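Local coordinates for predicted protein (PDB 4MEA) that catalyses the hydrolysis of epoxides as a secreted Cif-type enzyme with the alpha/beta hydrolase fold, at residues N277-V281 against Y295-I299; F156-P160 against G304-V308; P160-R164 against E283-F288. The contacts are given in a common frame with arbitrary orientation. Residues are numbered along the deposited sequence.

Contact 1: residues N277-V281 against Y295-I299; sequences NDVLV and YTAII
Helix 279-288 and strand 295-300 belong to a beta-alpha-beta unit that starts with strand 267-272, and this contact packs the first turn of that helix on the last strand of the sheet. The two segments run in opposite directions: Asn-277 CA lies 6.7 Å from Ile-299 CA, and Val-281 CA 5.9 Å from Ala-297 CA. Asn-277 takes a positive phi (71/-114) just before the helix, whereas 295-299 is extended throughout. Strand alternation turns the CA-CB bonds of Tyr-295, Ala-297 and Ile-299 toward the helix; Thr-296 and Ile-298 instead touch helix 307-323. Val-281, with chi1 t, spans two strand positions: its CG1 is 3.6 Å from Ala-297 CB and its CG2 3.8 Å from Ile-299 CG1. Ile-299 is m,t, which brings its CD1 to 4.0 Å from Asp-278 CB. The CA-CB bond of Asn-277 points away, but with chi1 t and chi2 10° its OD1 returns to 3.6 Å from Ile-299 CG2. Tyr-295 (chi1 t, chi2 64°) lays its ring alongside the helix, so that OH donates a 2.7 Å hydrogen bond to Val-281 O, which lies near the ring plane. Because a main-chain carbonyl can only accept, the phenol must be the donor; Val-281 thus contributes undirected apolar packing through its side chain and a directional bond through its carbonyl.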
ATOM      1  N   ASN A 277      -1.249 -14.136  11.673  1.00 11.94           N
ATOM      2  CA  ASN A 277      -0.386 -14.952  12.528  1.00  8.62           C
ATOM      3  C   ASN A 277      -0.357 -14.443  13.981  1.00 14.91           C
ATOM      4  O   ASN A 277      -1.377 -14.462  14.675  1.00 13.66           O
ATOM      5  CB  ASN A 277       1.029 -15.052  11.909  1.00 12.10           C
ATOM      6  CG  ASN A 277       1.900 -16.097  12.588  1.00 18.62           C
ATOM      7  OD1 ASN A 277       1.425 -16.885  13.405  1.00 11.32           O
ATOM      8  ND2 ASN A 277       3.183 -16.108  12.247  1.00 22.11           N
ATOM      9  N   ASP A 278       0.794 -13.958  14.437  1.00 12.81           N
ATOM     10  CA  ASP A 278       0.956 -13.665  15.863  1.00 10.08           C
ATOM     11  C   ASP A 278       0.736 -12.210  16.310  1.00 15.46           C
ATOM     12  O   ASP A 278       0.880 -11.900  17.498  1.00 17.40           O
ATOM     13  CB  ASP A 278       2.334 -14.147  16.339  1.00 13.18           C
ATOM     14  CG  ASP A 278       3.474 -13.451  15.630  1.00 24.35           C
ATOM     15  OD1 ASP A 278       3.215 -12.682  14.678  1.00 25.03           O
ATOM     16  OD2 ASP A 278       4.639 -13.686  16.022  1.00 31.68           O
ATOM     17  N   VAL A 279       0.399 -11.319  15.380  1.00 11.52           N
ATOM     18  CA  VAL A 279       0.222  -9.908  15.723  1.00 11.19           C
ATOM     19  C   VAL A 279      -0.881  -9.691  16.774  1.00 10.17           C
ATOM     20  O   VAL A 279      -0.655  -9.051  17.794  1.00 10.60           O
ATOM     21  CB  VAL A 279      -0.073  -9.041  14.478  1.00 13.09           C
ATOM     22  CG1 VAL A 279      -0.381  -7.588  14.889  1.00  5.73           C
ATOM     23  CG2 VAL A 279       1.095  -9.102  13.494  1.00 13.59           C
ATOM     24  N   LEU A 280      -2.067 -10.229  16.521  1.00 13.01           N
ATOM     25  CA  LEU A 280      -3.180 -10.082  17.454  1.00  8.15           C
ATOM     26  C   LEU A 280      -2.900 -10.801  18.773  1.00 10.24           C
ATOM     27  O   LEU A 280      -3.271 -10.321  19.841  1.00 13.61           O
ATOM     28  CB  LEU A 280      -4.470 -10.632  16.833  1.00 10.10           C
ATOM     29  CG  LEU A 280      -5.730 -10.580  17.706  1.00 11.25           C
ATOM     30  CD1 LEU A 280      -6.140  -9.139  17.966  1.00  8.80           C
ATOM     31  CD2 LEU A 280      -6.895 -11.363  17.072  1.00  8.36           C
ATOM     32  N   VAL A 281      -2.256 -11.961  18.696  1.00 12.55           N
ATOM     33  CA  VAL A 281      -1.957 -12.745  19.894  1.00 13.58           C
ATOM     34  C   VAL A 281      -1.112 -11.927  20.872  1.00 17.86           C
ATOM     35  O   VAL A 281      -1.434 -11.831  22.063  1.00 16.59           O
ATOM     36  CB  VAL A 281      -1.244 -14.064  19.535  1.00 15.36           C
ATOM     37  CG1 VAL A 281      -0.744 -14.766  20.783  1.00 17.94           C
ATOM     38  CG2 VAL A 281      -2.182 -14.963  18.739  1.00 14.01           C
ATOM     39  N   TYR A 295      -7.261 -15.063  29.408  1.00 27.10           N
ATOM     40  CA  TYR A 295      -6.927 -14.884  27.993  1.00 19.22           C
ATOM     41  C   TYR A 295      -6.423 -16.164  27.322  1.00 24.91           C
ATOM     42  O   TYR A 295      -5.472 -16.798  27.792  1.00 23.08           O
ATOM     43  CB  TYR A 295      -5.878 -13.776  27.862  1.00 20.40           C
ATOM     44  CG  TYR A 295      -5.339 -13.563  26.462  1.00 19.98           C
ATOM     45  CD1 TYR A 295      -6.171 -13.132  25.435  1.00 19.07           C
ATOM     46  CD2 TYR A 295      -3.996 -13.773  26.171  1.00 15.45           C
ATOM     47  CE1 TYR A 295      -5.685 -12.926  24.157  1.00 13.43           C
ATOM     48  CE2 TYR A 295      -3.496 -13.556  24.890  1.00 20.12           C
ATOM     49  CZ  TYR A 295      -4.352 -13.135  23.887  1.00 17.70           C
ATOM     50  OH  TYR A 295      -3.883 -12.921  22.606  1.00 13.95           O
ATOM     51  N   THR A 296      -7.066 -16.531  26.217  1.00 15.05           N
ATOM     52  CA  THR A 296      -6.661 -17.682  25.417  1.00 19.33           C
ATOM     53  C   THR A 296      -6.132 -17.219  24.062  1.00 19.63           C
ATOM     54  O   THR A 296      -6.730 -16.367  23.406  1.00 17.03           O
ATOM     55  CB  THR A 296      -7.841 -18.645  25.179  1.00 20.60           C
ATOM     56  OG1 THR A 296      -8.271 -19.198  26.425  1.00 23.29           O
ATOM     57  CG2 THR A 296      -7.436 -19.777  24.248  1.00 19.71           C
ATOM     58  N   ALA A 297      -5.010 -17.789  23.646  1.00 13.89           N
ATOM     59  CA  ALA A 297      -4.423 -17.486  22.345  1.00 12.05           C
ATOM     60  C   ALA A 297      -4.242 -18.776  21.567  1.00 21.98           C
ATOM     61  O   ALA A 297      -3.556 -19.690  22.023  1.00 18.92           O
ATOM     62  CB  ALA A 297      -3.084 -16.799  22.520  1.00 12.96           C
ATOM     63  N   ILE A 298      -4.853 -18.851  20.391  1.00 18.32           N
ATOM     64  CA  ILE A 298      -4.711 -20.026  19.546  1.00 18.02           C
ATOM     65  C   ILE A 298      -4.336 -19.609  18.137  1.00 18.62           C
ATOM     66  O   ILE A 298      -5.026 -18.808  17.509  1.00 11.54           O
ATOM     67  CB  ILE A 298      -6.006 -20.869  19.520  1.00 16.89           C
ATOM     68  CG1 ILE A 298      -6.289 -21.430  20.917  1.00 15.52           C
ATOM     69  CG2 ILE A 298      -5.903 -21.991  18.474  1.00 12.30           C
ATOM     70  CD1 ILE A 298      -7.608 -22.175  21.037  1.00 20.23           C
ATOM     71  N   ILE A 299      -3.217 -20.134  17.650  1.00 12.59           N
ATOM     72  CA  ILE A 299      -2.838 -19.901  16.271  1.00 10.17           C
ATOM     73  C   ILE A 299      -3.015 -21.212  15.506  1.00 14.51           C
ATOM     74  O   ILE A 299      -2.361 -22.204  15.810  1.00 18.93           O
ATOM     75  CB  ILE A 299      -1.389 -19.414  16.172  1.00 12.15           C
ATOM     76  CG1 ILE A 299      -1.185 -18.149  17.022  1.00 14.97           C
ATOM     77  CG2 ILE A 299      -0.999 -19.170  14.715  1.00 10.56           C
ATOM     78  CD1 ILE A 299       0.209 -17.534  16.880  1.00 18.83           C
TER

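Contact 2: residues F156-P160 against G304-V308; sequences FMDSP and GHWMV
A buried His-carboxylate hydrogen bond, backed by a methionine pair, joins the turn after strand 151-157 to the loop leading into helix 307-323, at the C-terminal ends of the central strands. The backbones come closest at Asp-158 and His-305, with CA atoms 6.5 Å apart. At the strand's end Asp-158 (60/-63) centres a classic gamma turn, closed by Ser-159 N to Met-157 O at 2.7 Å. Asp-158 chi1, at -146° between wells, carries OD2 to His-305. His-305 (chi1 t, chi2 64°) brings its ring edge round so that ND1 donates to Asp-158 OD2 at 2.6 Å, with an N-H...acceptor angle of 169°. Ser-159 OG approaches the same edge, 3.2 Å from His-305 CE1. Trp-306 occupies the N-cap position and centres an inverse gamma turn. Beside the polar pair, Met-157 and Met-307 share the m,t,p rotamer; Met-307 SD is 3.9 Å from Met-157 CE and 4.0 Å from Asp-158 CB. On its far side His-305 NE2 bonds to Asp-134 OD1. This Asp-His-Asp arrangement is consistent with the catalytic triad of alpha/beta-hydrolase epoxide hydrolases, Asp-158 being the probable charge-relay acid: its bond to ND1 holds the imidazole in orientation while NE2 faces the probable nucleophile.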
ATOM      1  N   PHE A 156     -11.662 -12.383  19.154  1.00 13.75           N
ATOM      2  CA  PHE A 156     -11.229 -11.592  18.003  1.00 11.61           C
ATOM      3  C   PHE A 156     -10.364 -12.484  17.118  1.00 12.28           C
ATOM      4  O   PHE A 156      -9.539 -13.257  17.622  1.00 11.27           O
ATOM      5  CB  PHE A 156     -10.437 -10.359  18.460  1.00  5.47           C
ATOM      6  CG  PHE A 156     -11.234  -9.415  19.331  1.00 12.71           C
ATOM      7  CD1 PHE A 156     -11.957  -8.373  18.766  1.00 14.09           C
ATOM      8  CD2 PHE A 156     -11.260  -9.576  20.710  1.00 17.81           C
ATOM      9  CE1 PHE A 156     -12.687  -7.499  19.565  1.00 13.11           C
ATOM     10  CE2 PHE A 156     -11.996  -8.714  21.511  1.00 14.05           C
ATOM     11  CZ  PHE A 156     -12.707  -7.674  20.934  1.00 15.50           C
ATOM     12  N   MET A 157     -10.554 -12.395  15.805  1.00 10.39           N
ATOM     13  CA  MET A 157      -9.924 -13.355  14.897  1.00  8.67           C
ATOM     14  C   MET A 157      -8.960 -12.732  13.880  1.00 14.13           C
ATOM     15  O   MET A 157      -9.317 -11.824  13.128  1.00 11.23           O
ATOM     16  CB  MET A 157     -10.974 -14.238  14.215  1.00  5.17           C
ATOM     17  CG  MET A 157     -11.706 -15.167  15.186  1.00  3.15           C
ATOM     18  SD  MET A 157     -13.082 -16.103  14.492  1.00 12.38           S
ATOM     19  CE  MET A 157     -12.240 -17.138  13.281  1.00  9.81           C
ATOM     20  N   ASP A 158      -7.733 -13.245  13.900  1.00 13.57           N
ATOM     21  CA  ASP A 158      -6.636 -12.896  12.979  1.00 13.79           C
ATOM     22  C   ASP A 158      -6.179 -11.434  12.951  1.00 13.84           C
ATOM     23  O   ASP A 158      -5.030 -11.155  13.278  1.00 13.95           O
ATOM     24  CB  ASP A 158      -6.874 -13.425  11.547  1.00 10.75           C
ATOM     25  CG  ASP A 158      -5.568 -13.820  10.853  1.00 13.81           C
ATOM     26  OD1 ASP A 158      -4.715 -14.447  11.515  1.00 14.54           O
ATOM     27  OD2 ASP A 158      -5.368 -13.481   9.668  1.00 10.72           O
ATOM     28  N   SER A 159      -7.060 -10.509  12.558  1.00  8.88           N
ATOM     29  CA  SER A 159      -6.658  -9.109  12.368  1.00  9.59           C
ATOM     30  C   SER A 159      -6.390  -8.363  13.673  1.00  7.56           C
ATOM     31  O   SER A 159      -6.981  -8.670  14.712  1.00 11.82           O
ATOM     32  CB  SER A 159      -7.705  -8.333  11.559  1.00  9.42           C
ATOM     33  OG  SER A 159      -7.828  -8.856  10.255  1.00  8.48           O
ATOM     34  N   PRO A 160      -5.497  -7.371  13.622  1.00 10.63           N
ATOM     35  CA  PRO A 160      -5.250  -6.571  14.820  1.00 10.09           C
ATOM     36  C   PRO A 160      -6.476  -5.729  15.157  1.00 12.19           C
ATOM     37  O   PRO A 160      -7.245  -5.363  14.266  1.00 12.14           O
ATOM     38  CB  PRO A 160      -4.085  -5.666  14.402  1.00 10.39           C
ATOM     39  CG  PRO A 160      -4.174  -5.592  12.912  1.00 15.40           C
ATOM     40  CD  PRO A 160      -4.656  -6.947  12.484  1.00 13.16           C
ATOM     41  N   GLY A 304      -4.707 -19.779   6.683  1.00 11.04           N
ATOM     42  CA  GLY A 304      -4.530 -18.381   6.329  1.00  6.92           C
ATOM     43  C   GLY A 304      -5.584 -17.502   6.982  1.00 10.29           C
ATOM     44  O   GLY A 304      -6.224 -17.900   7.948  1.00 11.00           O
ATOM     45  N   HIS A 305      -5.772 -16.310   6.429  1.00 11.53           N
ATOM     46  CA  HIS A 305      -6.667 -15.296   6.983  1.00  9.79           C
ATOM     47  C   HIS A 305      -8.158 -15.672   6.973  1.00 12.87           C
ATOM     48  O   HIS A 305      -8.907 -15.311   7.881  1.00  9.58           O
ATOM     49  CB  HIS A 305      -6.454 -13.990   6.215  1.00  7.75           C
ATOM     50  CG  HIS A 305      -7.221 -12.831   6.762  1.00 17.15           C
ATOM     51  ND1 HIS A 305      -6.990 -12.315   8.021  1.00 13.72           N
ATOM     52  CD2 HIS A 305      -8.207 -12.078   6.217  1.00 14.31           C
ATOM     53  CE1 HIS A 305      -7.807 -11.296   8.230  1.00 16.77           C
ATOM     54  NE2 HIS A 305      -8.558 -11.134   7.153  1.00 14.08           N
ATOM     55  N   TRP A 306      -8.590 -16.387   5.941  1.00  7.81           N
ATOM     56  CA  TRP A 306     -10.009 -16.694   5.773  1.00  8.38           C
ATOM     57  C   TRP A 306     -10.315 -17.977   6.541  1.00 16.39           C
ATOM     58  O   TRP A 306     -10.510 -19.045   5.955  1.00 12.39           O
ATOM     59  CB  TRP A 306     -10.342 -16.811   4.280  1.00  6.58           C
ATOM     60  CG  TRP A 306      -9.671 -15.723   3.485  1.00  7.29           C
ATOM     61  CD1 TRP A 306      -8.612 -15.859   2.636  1.00 12.25           C
ATOM     62  CD2 TRP A 306      -9.995 -14.326   3.504  1.00 14.58           C
ATOM     63  NE1 TRP A 306      -8.264 -14.635   2.112  1.00 11.99           N
ATOM     64  CE2 TRP A 306      -9.096 -13.677   2.629  1.00 14.06           C
ATOM     65  CE3 TRP A 306     -10.957 -13.560   4.179  1.00 12.74           C
ATOM     66  CZ2 TRP A 306      -9.134 -12.300   2.403  1.00  7.13           C
ATOM     67  CZ3 TRP A 306     -10.994 -12.180   3.953  1.00  9.61           C
ATOM     68  CH2 TRP A 306     -10.083 -11.568   3.075  1.00  8.00           C
ATOM     69  N   MET A 307     -10.368 -17.847   7.865  1.00  7.49           N
ATOM     70  CA  MET A 307     -10.172 -18.983   8.757  1.00  8.05           C
ATOM     71  C   MET A 307     -11.275 -20.032   8.714  1.00 13.01           C
ATOM     72  O   MET A 307     -10.996 -21.218   8.846  1.00 11.70           O
ATOM     73  CB  MET A 307      -9.948 -18.499  10.187  1.00 10.44           C
ATOM     74  CG  MET A 307      -8.721 -17.595  10.342  1.00 14.40           C
ATOM     75  SD  MET A 307      -8.553 -17.004  12.037  1.00 12.79           S
ATOM     76  CE  MET A 307      -8.262 -18.533  12.919  1.00 11.27           C
ATOM     77  N   VAL A 308     -12.519 -19.597   8.534  1.00 13.07           N
ATOM     78  CA  VAL A 308     -13.633 -20.532   8.425  1.00  6.45           C
ATOM     79  C   VAL A 308     -13.672 -21.242   7.055  1.00 12.89           C
ATOM     80  O   VAL A 308     -13.935 -22.448   6.982  1.00 14.19           O
ATOM     81  CB  VAL A 308     -14.983 -19.844   8.744  1.00 10.39           C
ATOM     82  CG1 VAL A 308     -16.142 -20.819   8.567  1.00 14.81           C
ATOM     83  CG2 VAL A 308     -14.950 -19.289  10.171  1.00  6.29           C
TER

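Contact 3: residues P160-R164 against E283-F288; sequences PIPDR and EMRARF
Glu-283 and Arg-287, one turn apart on helix 279-288, reach across to a segment that has no regular helix or strand at Pro-160 to Asp-163. Glu-283 is almost fully extended (t,t, chi3 22°), and its OE1 accepts a hydrogen bond from Ile-161 N at 3.1 Å (N-H...acceptor angle 141°), while OE2 lies 2.5 Å from Ile-161 O. Arg-287 (m,t,p) donates from NH1 to Asp-163 OD2 at 3.0 Å in a salt bridge; the same NH1 has its strongest partner in Glu-254, through another salt bridge. Asp-163 OD1 comes within 3.2 Å of Glu-283 OE2, an acidic pair that the neighbouring Arg-287 can offset in part. Arg-164 (p,t,t) lays its guanidinium flat on that of Arg-287, centres 3.6 Å apart and planes at 4°, with Arg-164 NE 3.5 Å from Arg-287 NH1. The two cations would repel, but Asp-163 and Glu-254 lie beside Arg-287 as counter-charges. In the alpha/beta hydrolase fold, the chain after strand 151-157 enters the helical cap insertion; this contact therefore fastens the start of that excursion to a helix of the core, with helix 246-258 adjoining. Helix 279-288 includes a wider pi-type turn at 284-288. Phe-288 (chi1 m, chi2 -100°) offers a ring face to Ile-161 (m,t), whose CD1 makes a CH-pi contact 4.2 Å from the centroid, 14° off the normal. Ile-161 CG2 also touches Phe-288 CZ at 3.5 Å, and Ile-161 CD1 meets Met-284 CG at 4.0 Å. The backbones are nearest at Pro-160 and Glu-283, CA to CA 7.4 Å.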
ATOM      1  N   PRO A 160      -5.497  -7.371  13.622  1.00 10.63           N
ATOM      2  CA  PRO A 160      -5.250  -6.571  14.820  1.00 10.09           C
ATOM      3  C   PRO A 160      -6.476  -5.729  15.157  1.00 12.19           C
ATOM      4  O   PRO A 160      -7.245  -5.363  14.266  1.00 12.14           O
ATOM      5  CB  PRO A 160      -4.085  -5.666  14.402  1.00 10.39           C
ATOM      6  CG  PRO A 160      -4.174  -5.592  12.912  1.00 15.40           C
ATOM      7  CD  PRO A 160      -4.656  -6.947  12.484  1.00 13.16           C
ATOM      8  N   ILE A 161      -6.663  -5.465  16.445  1.00 11.83           N
ATOM      9  CA  ILE A 161      -7.600  -4.456  16.906  1.00 11.87           C
ATOM     10  C   ILE A 161      -6.855  -3.133  16.756  1.00 14.82           C
ATOM     11  O   ILE A 161      -5.687  -3.037  17.124  1.00 12.46           O
ATOM     12  CB  ILE A 161      -7.961  -4.688  18.396  1.00 14.45           C
ATOM     13  CG1 ILE A 161      -8.658  -6.041  18.572  1.00 10.87           C
ATOM     14  CG2 ILE A 161      -8.826  -3.550  18.936  1.00 11.13           C
ATOM     15  CD1 ILE A 161      -8.611  -6.599  19.997  1.00 11.79           C
ATOM     16  N   PRO A 162      -7.511  -2.116  16.184  1.00 11.29           N
ATOM     17  CA  PRO A 162      -6.845  -0.817  16.047  1.00 13.40           C
ATOM     18  C   PRO A 162      -6.215  -0.321  17.351  1.00 15.56           C
ATOM     19  O   PRO A 162      -6.875  -0.240  18.382  1.00 14.44           O
ATOM     20  CB  PRO A 162      -7.990   0.108  15.626  1.00  9.23           C
ATOM     21  CG  PRO A 162      -8.873  -0.793  14.808  1.00 10.06           C
ATOM     22  CD  PRO A 162      -8.836  -2.128  15.537  1.00  6.85           C
ATOM     23  N   ASP A 163      -4.928  -0.011  17.293  1.00 12.66           N
ATOM     24  CA  ASP A 163      -4.242   0.635  18.401  1.00 13.39           C
ATOM     25  C   ASP A 163      -3.030   1.355  17.823  1.00 12.94           C
ATOM     26  O   ASP A 163      -2.912   1.469  16.600  1.00  9.19           O
ATOM     27  CB  ASP A 163      -3.892  -0.348  19.546  1.00 13.16           C
ATOM     28  CG  ASP A 163      -2.642  -1.192  19.271  1.00 16.04           C
ATOM     29  OD1 ASP A 163      -2.226  -1.317  18.108  1.00 11.39           O
ATOM     30  OD2 ASP A 163      -2.078  -1.750  20.237  1.00 12.86           O
ATOM     31  N   ARG A 164      -2.153   1.858  18.689  1.00 10.57           N
ATOM     32  CA  ARG A 164      -1.040   2.703  18.260  1.00 11.44           C
ATOM     33  C   ARG A 164      -0.137   1.962  17.278  1.00  9.44           C
ATOM     34  O   ARG A 164       0.536   2.582  16.447  1.00 13.21           O
ATOM     35  CB  ARG A 164      -0.222   3.155  19.476  1.00 10.36           C
ATOM     36  CG  ARG A 164       0.468   1.996  20.166  1.00 14.98           C
ATOM     37  CD  ARG A 164       0.977   2.327  21.559  1.00 23.73           C
ATOM     38  NE  ARG A 164       1.650   1.162  22.136  1.00 26.89           N
ATOM     39  CZ  ARG A 164       2.040   1.069  23.401  1.00 35.06           C
ATOM     40  NH1 ARG A 164       1.821   2.078  24.235  1.00 34.26           N
ATOM     41  NH2 ARG A 164       2.641  -0.038  23.832  1.00 32.83           N
ATOM     42  N   GLU A 283      -0.649  -8.617  20.701  1.00 10.95           N
ATOM     43  CA  GLU A 283      -1.296  -7.345  20.984  1.00 10.55           C
ATOM     44  C   GLU A 283      -2.253  -7.455  22.160  1.00 12.59           C
ATOM     45  O   GLU A 283      -2.167  -6.672  23.104  1.00 17.23           O
ATOM     46  CB  GLU A 283      -2.058  -6.820  19.758  1.00 11.05           C
ATOM     47  CG  GLU A 283      -2.774  -5.479  20.026  1.00  4.15           C
ATOM     48  CD  GLU A 283      -3.746  -5.087  18.919  1.00 13.38           C
ATOM     49  OE1 GLU A 283      -4.190  -5.974  18.168  1.00  7.46           O
ATOM     50  OE2 GLU A 283      -4.077  -3.887  18.809  1.00 12.30           O
ATOM     51  N   MET A 284      -3.173  -8.419  22.098  1.00 16.92           N
ATOM     52  CA  MET A 284      -4.151  -8.591  23.175  1.00 18.60           C
ATOM     53  C   MET A 284      -3.483  -8.922  24.515  1.00 14.24           C
ATOM     54  O   MET A 284      -3.817  -8.337  25.531  1.00 13.93           O
ATOM     55  CB  MET A 284      -5.207  -9.646  22.817  1.00 20.30           C
ATOM     56  CG  MET A 284      -6.198  -9.193  21.748  1.00 12.34           C
ATOM     57  SD  MET A 284      -7.442 -10.452  21.426  1.00 17.54           S
ATOM     58  CE  MET A 284      -8.373 -10.419  22.964  1.00 18.58           C
ATOM     59  N   ARG A 285      -2.532  -9.852  24.511  1.00 11.48           N
ATOM     60  CA  ARG A 285      -1.814 -10.185  25.733  1.00 15.50           C
ATOM     61  C   ARG A 285      -1.158  -8.945  26.348  1.00 22.86           C
ATOM     62  O   ARG A 285      -1.302  -8.698  27.543  1.00 29.84           O
ATOM     63  CB  ARG A 285      -0.771 -11.284  25.485  1.00 19.05           C
ATOM     64  CG  ARG A 285      -0.017 -11.711  26.738  1.00 28.20           C
ATOM     65  CD  ARG A 285       0.607 -13.081  26.564  1.00 36.72           C
ATOM     66  NE  ARG A 285       1.388 -13.170  25.335  1.00 49.44           N
ATOM     67  CZ  ARG A 285       1.100 -13.978  24.317  1.00 49.63           C
ATOM     68  NH1 ARG A 285       0.043 -14.783  24.379  1.00 45.21           N
ATOM     69  NH2 ARG A 285       1.876 -13.987  23.240  1.00 49.12           N
ATOM     70  N   ALA A 286      -0.461  -8.159  25.527  1.00 23.88           N
ATOM     71  CA  ALA A 286       0.311  -7.012  26.022  1.00 21.06           C
ATOM     72  C   ALA A 286      -0.545  -5.835  26.477  1.00 23.96           C
ATOM     73  O   ALA A 286      -0.156  -5.099  27.378  1.00 25.42           O
ATOM     74  CB  ALA A 286       1.317  -6.541  24.970  1.00 13.82           C
ATOM     75  N   ARG A 287      -1.703  -5.644  25.851  1.00 19.01           N
ATOM     76  CA  ARG A 287      -2.409  -4.374  26.001  1.00 18.21           C
ATOM     77  C   ARG A 287      -3.904  -4.416  26.314  1.00 17.33           C
ATOM     78  O   ARG A 287      -4.440  -3.434  26.828  1.00 19.11           O
ATOM     79  CB  ARG A 287      -2.187  -3.516  24.757  1.00 20.17           C
ATOM     80  CG  ARG A 287      -0.722  -3.377  24.402  1.00 22.34           C
ATOM     81  CD  ARG A 287      -0.485  -2.121  23.623  1.00 26.05           C
ATOM     82  NE  ARG A 287      -0.861  -0.934  24.386  1.00 18.99           N
ATOM     83  CZ  ARG A 287      -1.427   0.134  23.842  1.00 20.77           C
ATOM     84  NH1 ARG A 287      -1.699   0.137  22.542  1.00 16.77           N
ATOM     85  NH2 ARG A 287      -1.741   1.184  24.590  1.00 19.29           N
ATOM     86  N   PHE A 288      -4.576  -5.523  26.003  1.00 10.95           N
ATOM     87  CA  PHE A 288      -6.044  -5.540  26.051  1.00 17.20           C
ATOM     88  C   PHE A 288      -6.651  -6.357  27.191  1.00 22.33           C
ATOM     89  O   PHE A 288      -7.844  -6.236  27.473  1.00 26.31           O
ATOM     90  CB  PHE A 288      -6.629  -6.022  24.711  1.00 17.05           C
ATOM     91  CG  PHE A 288      -6.612  -4.977  23.627  1.00 14.79           C
ATOM     92  CD1 PHE A 288      -7.756  -4.256  23.324  1.00 14.98           C
ATOM     93  CD2 PHE A 288      -5.453  -4.714  22.917  1.00 12.41           C
ATOM     94  CE1 PHE A 288      -7.745  -3.296  22.332  1.00 16.84           C
ATOM     95  CE2 PHE A 288      -5.437  -3.752  21.923  1.00 16.85           C
ATOM     96  CZ  PHE A 288      -6.584  -3.042  21.632  1.00 12.83           C
TER

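How the contacts relate
Along the chain the segments run 156-160, 160-164, 277-281, 283-288, 295-299, 304-308, so contact 2 spans the others and contacts 1 and 3 interleave. Contact 1's centre lies about 10 Å from that of contact 2 and 11 Å from that of contact 3; contacts 2 and 3 are 15 Å apart but share Pro-160. Helix 279-288 serves contacts 1 and 3, and contacts 1 and 2 both reach the mixed sheet. Leu-280 bridges the three, its CD2 3.3 Å from Phe-156 O and its CD1 4.0 Å from Ile-161 N. The probable catalytic site is thus continuous with the edge of the core and the root of the cap.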